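Local atomic coordinates of TBC1 domain family member 22A (Homo sapiens, PDB entry 2QFZ), a protein that probably acts as a GTPase-activating protein for Rab family GTPases through its TBC domain, and also forms homodimers and binds 14-3-3 proteins. Residues A76-Q79 against R80-E84; F157-V160 against F161-Y165; F130-I133 against L134-A138; P54-P57 against M58-L62. All coordinates share one frame; numbering follows the deposited sequence.

Contact 1 (A76-Q79 against R80-E84); sequences ATLQ and RKQKE
Gln82 lays its amide against the branch of Leu78 one helical turn earlier, with NE2 3.5 Å from Leu78 CG. The pair is one rung of an i to i+4 series along helix 74-91, part of the all-helical Rab-GAP TBC domain. The two side chains meet at a slant: Leu78 holds CG anti to its backbone N (chi1 -167°), whereas Gln82 sets CG beside its own N (chi1 -78°) and then runs extended, which carries the amide along the preceding turn. The same NE2 is hydrogen-bonded to Asp190 OD1 on helix 181-200, which covers this side. A leucine in place of Gln82 would probably leave the Asp190 carboxylate without this amide partner at the interface between the two helices.

Beside this rung, Thr77 and Lys81 run together in the same direction, and the methyl CG2 of Thr77 lies 3.8 Å from Lys81 CE. Their polar ends part company: Thr77 OG1 bonds to Arg73 O and Lys81 NZ reaches Tyr66 O. Backbone bonds of 2.9 to 3.0 Å, from Arg80 N to Ala76 O through to Lys83 N to Gln79 O, carry the helix through these turns.

The outer side is more exposed. Arg80 bends at chi3 and brings NH1 to 3.8 Å from Ala76 CB. Gln79 and Lys83 lie alongside each other, the lysine methylene against the glutamine amide: Lys83 CE is 3.6 Å from Gln79 CD, and Lys83 NZ ends 4.1 Å from Gln79 NE2.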
# COMPACT_ATOMS: atom_id res chain seq x y z
N ALA A 76 6.16 26.12 0.73
CA ALA A 76 7.07 26.24 1.90
C ALA A 76 7.10 24.96 2.72
O ALA A 76 8.16 24.51 3.13
CB ALA A 76 6.64 27.45 2.81
N THR A 77 5.92 24.37 2.96
CA THR A 77 5.85 23.12 3.68
C THR A 77 6.59 21.97 2.96
O THR A 77 7.33 21.19 3.58
CB THR A 77 4.37 22.69 3.91
OG1 THR A 77 3.68 23.70 4.62
CG2 THR A 77 4.34 21.41 4.72
N LEU A 78 6.38 21.86 1.67
CA LEU A 78 7.08 20.85 0.86
C LEU A 78 8.58 21.05 0.91
O LEU A 78 9.33 20.11 1.15
CB LEU A 78 6.58 20.93 -0.60
CG LEU A 78 6.92 19.78 -1.56
CD1 LEU A 78 6.47 18.48 -0.98
CD2 LEU A 78 6.28 20.02 -2.93
N GLN A 79 9.05 22.25 0.61
CA GLN A 79 10.47 22.49 0.70
C GLN A 79 11.02 22.19 2.10
O GLN A 79 12.07 21.60 2.24
CB GLN A 79 10.84 23.92 0.28
CG GLN A 79 12.33 24.04 0.03
CD GLN A 79 12.87 25.48 0.03
OE1 GLN A 79 12.58 26.28 0.93
NE2 GLN A 79 13.71 25.80 -0.98
N ARG A 80 10.33 22.60 3.15
CA ARG A 80 10.88 22.34 4.50
C ARG A 80 10.90 20.85 4.86
O ARG A 80 11.88 20.37 5.42
CB ARG A 80 10.17 23.20 5.55
CG ARG A 80 10.43 24.68 5.24
CD ARG A 80 10.21 25.58 6.33
NE ARG A 80 8.99 26.37 6.27
CZ ARG A 80 8.92 27.71 6.35
NH1 ARG A 80 7.75 28.30 6.35
NH2 ARG A 80 9.99 28.46 6.40
N LYS A 81 9.85 20.10 4.50
CA LYS A 81 9.85 18.63 4.77
C LYS A 81 10.90 17.91 3.94
O LYS A 81 11.54 17.00 4.42
CB LYS A 81 8.46 18.04 4.56
CG LYS A 81 7.46 18.48 5.60
CD LYS A 81 6.16 17.74 5.46
CE LYS A 81 5.12 18.18 6.48
NZ LYS A 81 3.82 17.43 6.35
N GLN A 82 11.10 18.33 2.69
CA GLN A 82 12.15 17.74 1.89
C GLN A 82 13.54 18.01 2.51
O GLN A 82 14.34 17.09 2.64
CB GLN A 82 12.09 18.25 0.45
CG GLN A 82 10.98 17.59 -0.41
CD GLN A 82 10.62 18.40 -1.61
OE1 GLN A 82 11.09 19.54 -1.78
NE2 GLN A 82 9.76 17.85 -2.45
N LYS A 83 13.82 19.25 2.91
CA LYS A 83 15.09 19.56 3.57
C LYS A 83 15.28 18.74 4.84
O LYS A 83 16.38 18.35 5.14
CB LYS A 83 15.17 21.05 3.93
CG LYS A 83 15.34 21.92 2.70
CD LYS A 83 15.58 23.37 3.05
CE LYS A 83 15.69 24.19 1.80
NZ LYS A 83 16.73 23.63 0.86
N GLU A 84 14.22 18.49 5.59
CA GLU A 84 14.35 17.70 6.83
C GLU A 84 14.84 16.28 6.52
O GLU A 84 15.67 15.72 7.25
CB GLU A 84 13.02 17.69 7.60
CG GLU A 84 13.01 16.85 8.85

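Contact 2 (F157-V160 against F161-Y165); sequences FFVV and FICEY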
# COMPACT_ATOMS: atom_id res chain seq x y z
N PHE A 157 4.05 4.59 -3.71
CA PHE A 157 4.36 6.02 -3.60
C PHE A 157 5.41 6.45 -4.68
O PHE A 157 5.26 7.43 -5.37
CB PHE A 157 4.84 6.32 -2.18
CG PHE A 157 3.79 6.11 -1.14
CD1 PHE A 157 2.70 6.96 -1.08
CD2 PHE A 157 3.87 5.09 -0.23
CE1 PHE A 157 1.71 6.80 -0.11
CE2 PHE A 157 2.87 4.92 0.74
CZ PHE A 157 1.81 5.79 0.80
N PHE A 158 6.44 5.64 -4.85
CA PHE A 158 7.55 6.03 -5.69
C PHE A 158 7.08 6.05 -7.15
O PHE A 158 7.37 6.99 -7.87
CB PHE A 158 8.75 5.08 -5.50
CG PHE A 158 9.89 5.35 -6.45
CD1 PHE A 158 10.86 6.32 -6.15
CD2 PHE A 158 9.95 4.68 -7.68
CE1 PHE A 158 11.92 6.58 -7.07
CE2 PHE A 158 10.97 4.94 -8.60
CZ PHE A 158 11.97 5.88 -8.29
N VAL A 159 6.35 5.02 -7.56
CA VAL A 159 5.88 4.92 -8.94
C VAL A 159 4.87 6.03 -9.24
O VAL A 159 4.98 6.70 -10.24
CB VAL A 159 5.31 3.51 -9.25
CG1 VAL A 159 4.46 3.53 -10.50
CG2 VAL A 159 6.47 2.50 -9.36
N VAL A 160 3.93 6.27 -8.34
CA VAL A 160 2.96 7.34 -8.51
C VAL A 160 3.70 8.69 -8.66
O VAL A 160 3.45 9.43 -9.64
CB VAL A 160 1.88 7.34 -7.38
CG1 VAL A 160 1.09 8.64 -7.27
CG2 VAL A 160 0.92 6.17 -7.59
N PHE A 161 4.62 8.98 -7.73
CA PHE A 161 5.31 10.26 -7.72
C PHE A 161 6.32 10.42 -8.88
O PHE A 161 6.38 11.48 -9.47
CB PHE A 161 5.99 10.55 -6.37
CG PHE A 161 5.06 10.56 -5.19
CD1 PHE A 161 3.71 10.83 -5.33
CD2 PHE A 161 5.57 10.34 -3.92
CE1 PHE A 161 2.86 10.83 -4.20
CE2 PHE A 161 4.72 10.35 -2.79
CZ PHE A 161 3.35 10.61 -2.95
N ILE A 162 7.05 9.37 -9.26
CA ILE A 162 7.97 9.49 -10.38
C ILE A 162 7.22 9.67 -11.70
O ILE A 162 7.73 10.32 -12.61
CB ILE A 162 9.00 8.34 -10.44
CG1 ILE A 162 10.22 8.78 -11.28
CG2 ILE A 162 8.38 7.05 -11.01
CD1 ILE A 162 11.49 8.12 -10.90
N CYS A 163 5.99 9.16 -11.78
CA CYS A 163 5.17 9.26 -12.98
C CYS A 163 4.69 10.68 -13.31
O CYS A 163 4.22 10.91 -14.40
CB CYS A 163 3.97 8.29 -12.94
SG CYS A 163 4.39 6.56 -13.40
N GLU A 164 4.82 11.63 -12.38
CA GLU A 164 4.51 13.04 -12.64
C GLU A 164 5.64 13.72 -13.54
O GLU A 164 5.48 14.86 -14.02
CB GLU A 164 4.33 13.79 -11.28
CG GLU A 164 3.57 15.17 -11.36
CD GLU A 164 3.31 15.80 -9.99
OE1 GLU A 164 4.02 15.46 -9.01
OE2 GLU A 164 2.36 16.62 -9.85
N TYR A 165 6.75 13.01 -13.75
CA TYR A 165 7.95 13.55 -14.41
C TYR A 165 8.49 12.70 -15.56
O TYR A 165 9.63 12.94 -15.98
CB TYR A 165 9.07 13.71 -13.38
CG TYR A 165 8.74 14.67 -12.27
CD1 TYR A 165 8.87 16.00 -12.47
CD2 TYR A 165 8.29 14.22 -11.02
CE1 TYR A 165 8.58 16.90 -11.48
CE2 TYR A 165 7.97 15.12 -10.02
CZ TYR A 165 8.15 16.48 -10.26
OH TYR A 165 7.86 17.45 -9.33
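Phe161 spreads one face of its ring over the carbonyl oxygen of Phe157, CG standing only 3.1 Å from Phe157 O. The same oxygen accepts the backbone bond from Phe161 N at 2.9 Å, so main chain and ring crowd around one atom. The two phenylalanine side chains point the same way, and Phe161 CZ comes to the edge of the Phe157 ring, 4.2 Å from CD1. Val160 CG1 adds a slanting contact at 3.9 Å to Phe161 CD1. An alanine at Phe161 would probably open a gap beside Phe157 and Val160 and leave the ammonium of Lys61 without the ring it faces in a cation-pi contact.

A second tight pair lies further round helix 150-162. Ile162 has CG1 anti to its backbone N (chi1 -159°), which sends CD1 to 3.5 Å from Phe158 CZ while CB lies over a face of that ring.

Packing slackens toward the C-terminal turn. Val159 CG1 is 4.2 Å from Cys163 SG, and Cys163 N divides between Val159 O at 3.1 Å and a weak bond to Val160 O. Glu164 and Tyr165 beyond are exposed, and a backbone bond runs from Tyr165 N back to Ile162 O.

This is a buried turn of the TBC domain: helix 181-200 lies against Phe157, Phe161 and Ile162, Val159 and Val160 touch Ile264 of helix 260-270, Val160 also packs on helix 56-63, and Phe158 meets Phe130 of helix 124-140 edge-to-face.

Contact 3 (F130-I133 against L134-A138); sequences FERI and LFIWA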
# COMPACT_ATOMS: atom_id res chain seq x y z
N PHE A 130 15.59 3.06 -2.85
CA PHE A 130 14.76 2.14 -2.04
C PHE A 130 15.45 1.75 -0.76
O PHE A 130 14.83 1.83 0.30
CB PHE A 130 14.36 0.88 -2.85
CG PHE A 130 13.09 1.06 -3.68
CD1 PHE A 130 12.91 2.15 -4.49
CD2 PHE A 130 12.07 0.11 -3.63
CE1 PHE A 130 11.75 2.31 -5.25
CE2 PHE A 130 10.92 0.26 -4.39
CZ PHE A 130 10.77 1.37 -5.19
N GLU A 131 16.73 1.34 -0.86
CA GLU A 131 17.57 0.97 0.33
C GLU A 131 17.74 2.10 1.32
O GLU A 131 17.72 1.91 2.56
CB GLU A 131 18.98 0.49 -0.12
CG GLU A 131 18.98 -0.85 -0.80
CD GLU A 131 20.32 -1.29 -1.35
OE1 GLU A 131 21.33 -0.60 -1.11
OE2 GLU A 131 20.36 -2.36 -2.04
N ARG A 132 17.96 3.30 0.78
CA ARG A 132 18.17 4.46 1.62
C ARG A 132 16.91 4.87 2.37
O ARG A 132 16.97 5.16 3.57
CB ARG A 132 18.70 5.62 0.78
CG ARG A 132 19.26 6.73 1.62
CD ARG A 132 20.15 7.61 0.82
NE ARG A 132 19.57 7.91 -0.49
CZ ARG A 132 20.21 8.48 -1.49
NH1 ARG A 132 21.49 8.87 -1.37
NH2 ARG A 132 19.55 8.70 -2.63
N ILE A 133 15.77 4.92 1.67
CA ILE A 133 14.47 5.20 2.36
C ILE A 133 14.21 4.19 3.48
O ILE A 133 13.84 4.56 4.61
CB ILE A 133 13.26 5.16 1.36
CG1 ILE A 133 13.25 6.38 0.44
CG2 ILE A 133 11.89 5.09 2.12
CD1 ILE A 133 12.28 6.24 -0.77
N LEU A 134 14.40 2.91 3.16
CA LEU A 134 14.11 1.81 4.09
C LEU A 134 15.11 1.79 5.27
O LEU A 134 14.73 1.68 6.43
CB LEU A 134 14.06 0.46 3.32
CG LEU A 134 12.81 0.27 2.45
CD1 LEU A 134 12.96 -0.87 1.48
CD2 LEU A 134 11.60 0.09 3.36
N PHE A 135 16.38 2.02 4.98
CA PHE A 135 17.41 2.15 6.04
C PHE A 135 17.14 3.34 7.01
O PHE A 135 17.22 3.20 8.25
CB PHE A 135 18.81 2.24 5.41
CG PHE A 135 19.94 2.28 6.41
CD1 PHE A 135 20.50 1.11 6.88
CD2 PHE A 135 20.45 3.48 6.86
CE1 PHE A 135 21.53 1.14 7.83
CE2 PHE A 135 21.48 3.52 7.81
CZ PHE A 135 22.02 2.34 8.28
N ILE A 136 16.79 4.50 6.45
CA ILE A 136 16.47 5.68 7.30
C ILE A 136 15.20 5.45 8.15
O ILE A 136 15.17 5.73 9.36
CB ILE A 136 16.37 6.98 6.46
CG1 ILE A 136 17.78 7.44 6.04
CG2 ILE A 136 15.67 8.12 7.21
CD1 ILE A 136 17.75 8.59 5.02
N TRP A 137 14.14 4.92 7.52
CA TRP A 137 12.92 4.57 8.28
C TRP A 137 13.23 3.64 9.49
O TRP A 137 12.74 3.86 10.60
CB TRP A 137 11.86 3.95 7.36
CG TRP A 137 10.59 3.86 8.07
CD1 TRP A 137 9.61 4.80 8.10
CD2 TRP A 137 10.17 2.81 8.92
NE1 TRP A 137 8.58 4.38 8.91
CE2 TRP A 137 8.90 3.16 9.43
CE3 TRP A 137 10.72 1.56 9.28
CZ2 TRP A 137 8.18 2.34 10.30
CZ3 TRP A 137 10.00 0.75 10.18
CH2 TRP A 137 8.76 1.15 10.65
N ALA A 138 14.06 2.63 9.24
CA ALA A 138 14.40 1.59 10.23
C ALA A 138 15.19 2.15 11.41
O ALA A 138 14.86 1.87 12.54
CB ALA A 138 15.19 0.48 9.56
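Different first torsions bring Arg132 and Ile136 together: Arg132 has CG anti to the backbone N (chi1 -165°), while Ile136 has CG1 anti to the carbonyl carbon (chi1 -74°). The side chains then lie alongside each other, pointing the same way, with Arg132 CG 4.2 Å from Ile136 CD1. That contact is aliphatic; the charged end of Arg132 turns off at chi3 and its NH2 forms a salt bridge with Glu188 OE1.

Elsewhere the side chains of the second turn rest mainly on main-chain oxygens of the first. Leu134 CG lies 3.3 Å from Phe130 O, the oxygen that also accepts the bond from Leu134 N. Phe135 touches through its root, CB being 3.1 Å from Glu131 O, while its ring leads off. Trp137 CB likewise comes to 3.4 Å from Ile133 O.

Each of these is a regular i to i+4 relation on helix 124-140 of the Rab-GAP TBC domain, whose side chains fan outward to meet several other helices. Ile133 and Ile136 both reach Tyr85 of helix 74-91, Leu134 packs on Asn151 and Val154 of helix 150-162, and Trp137 touches Ser196 and Leu199 of helix 181-200 and stacks on the ring of His141. Phe130 and Leu134 also pack on Ile112, and Trp137 on Ser144, in the loops before and after this helix, which probably carry the arginine- and glutamine-finger motifs, as in other TBC domains.

Contact 4 (P54-P57 against M58-L62); sequences PVRP and MTWKL
Arg56 sets its CG methylene over a face of the Trp60 indole, a CH-pi contact 3.8 Å from the centroid of the five-membered ring and 22° off its normal. The chain runs alongside the ring before bending at chi3, and the guanidinium ends with its plane 65° from that of the indole. Trp60 N bonds to Arg56 O at 2.9 Å.

At the start of the helix, Val55 occupies the N-cap position and its carbonyl takes two bonds from one residue. Thr59 N approaches Val55 O nearly head-on at 3.0 Å; Thr59 OG1 donates to the same oxygen from above the carbonyl plane, 2.7 Å away. Having OG1 beside its own backbone N (chi1 -56°) is what lets the threonine grip this oxygen twice. A water bridges the first turn, donating to Pro54 O and accepting from Met58 N at 3.0 Å. Pro57 has no N-H to give, but its carbonyl O accepts from Lys61 N at 3.2 Å.

Second-shell acids hold the polar ends. Asp268 OD1 receives both Arg56 NE and Trp60 NE1, fixing the arginine against the indole, and Asp190 OD2 forms a salt bridge with Lys61 NZ. In the TBC domain this start of helix 56-63 packs against helices 25-34 and 40-47 through Val55, Thr59 and Leu62, and against helix 150-162 through Arg56, Pro57 and Trp60, all three of which touch Val160.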
# COMPACT_ATOMS: atom_id res chain seq x y z
N PRO A 54 -3.41 12.13 -13.74
CA PRO A 54 -2.85 13.50 -13.70
C PRO A 54 -2.87 14.22 -12.33
O PRO A 54 -1.97 15.01 -12.02
CB PRO A 54 -3.74 14.27 -14.72
CG PRO A 54 -4.13 13.20 -15.69
CD PRO A 54 -4.40 12.00 -14.83
N VAL A 55 -3.87 13.95 -11.52
CA VAL A 55 -3.96 14.57 -10.21
C VAL A 55 -3.66 13.61 -9.05
O VAL A 55 -3.79 13.99 -7.87
CB VAL A 55 -5.34 15.26 -10.05
CG1 VAL A 55 -5.44 16.43 -11.00
CG2 VAL A 55 -6.50 14.27 -10.27
N ARG A 56 -3.22 12.37 -9.35
CA ARG A 56 -3.02 11.40 -8.29
C ARG A 56 -1.88 11.78 -7.34
O ARG A 56 -2.08 11.76 -6.15
CB ARG A 56 -2.90 9.94 -8.81
CG ARG A 56 -2.78 8.92 -7.74
CD ARG A 56 -2.58 7.50 -8.31
NE ARG A 56 -3.84 6.80 -8.59
CZ ARG A 56 -4.15 6.18 -9.72
NH1 ARG A 56 -3.33 6.19 -10.75
NH2 ARG A 56 -5.32 5.57 -9.83
N PRO A 57 -0.70 12.16 -7.86
CA PRO A 57 0.36 12.56 -6.95
C PRO A 57 -0.04 13.64 -5.92
O PRO A 57 0.22 13.45 -4.73
CB PRO A 57 1.47 13.06 -7.90
CG PRO A 57 1.20 12.24 -9.17
CD PRO A 57 -0.27 12.29 -9.26
N MET A 58 -0.60 14.76 -6.35
CA MET A 58 -0.98 15.80 -5.36
C MET A 58 -2.17 15.36 -4.47
O MET A 58 -2.25 15.74 -3.29
CB MET A 58 -1.32 17.11 -6.08
CG MET A 58 -1.72 18.30 -5.18
SD MET A 58 -0.59 18.73 -3.82
CE MET A 58 0.91 19.17 -4.74
N THR A 59 -3.14 14.63 -5.04
CA THR A 59 -4.25 14.09 -4.24
C THR A 59 -3.74 13.19 -3.09
O THR A 59 -4.08 13.41 -1.94
CB THR A 59 -5.31 13.40 -5.10
OG1 THR A 59 -5.80 14.30 -6.09
CG2 THR A 59 -6.52 12.92 -4.26
N TRP A 60 -2.90 12.20 -3.41
CA TRP A 60 -2.28 11.37 -2.36
C TRP A 60 -1.54 12.18 -1.29
O TRP A 60 -1.65 11.91 -0.06
CB TRP A 60 -1.32 10.34 -2.98
CG TRP A 60 -1.97 9.14 -3.57
CD1 TRP A 60 -3.24 9.04 -4.02
CD2 TRP A 60 -1.35 7.86 -3.81
NE1 TRP A 60 -3.48 7.77 -4.48
CE2 TRP A 60 -2.34 7.02 -4.37
CE3 TRP A 60 -0.10 7.32 -3.52
CZ2 TRP A 60 -2.10 5.68 -4.68
CZ3 TRP A 60 0.15 5.99 -3.84
CH2 TRP A 60 -0.85 5.19 -4.43
N LYS A 61 -0.78 13.16 -1.73
CA LYS A 61 -0.12 14.06 -0.80
C LYS A 61 -1.06 14.82 0.12
O LYS A 61 -0.76 14.99 1.30
CB LYS A 61 0.81 15.02 -1.51
CG LYS A 61 2.02 14.32 -2.08
CD LYS A 61 2.93 15.29 -2.87
CE LYS A 61 3.69 14.52 -3.92
NZ LYS A 61 4.76 15.37 -4.50
N LEU A 62 -2.19 15.27 -0.40
CA LEU A 62 -3.16 15.97 0.45
C LEU A 62 -3.93 15.04 1.40
O LEU A 62 -4.12 15.37 2.59
CB LEU A 62 -4.14 16.81 -0.35
CG LEU A 62 -3.51 18.02 -1.01
CD1 LEU A 62 -4.45 18.56 -2.11
CD2 LEU A 62 -3.13 19.11 0.05
O HOH W 1 -0.55 15.73 -9.24

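In the fold
All four contacts are local, each along or at the end of one helix of the same TBC domain. Contacts 2 and 4 are the closest pair, their centres 10 Å apart: Val160 O lies 3.6 Å from Pro57 CG, and Phe157 CD1 3.7 Å from Trp60 CE3. Contact 2 also touches contact 3, Phe158 CG to Phe130 CE1 at 3.8 Å, although the centres are 18 Å apart. Contact 3 adjoins the loops where this family typically places its catalytic finger motifs. Contact 1 lies at the surface and touches none of the others; its nearest atoms are about 5 Å from contact 4. Asp190 of helix 181-200 nevertheless bridges those two.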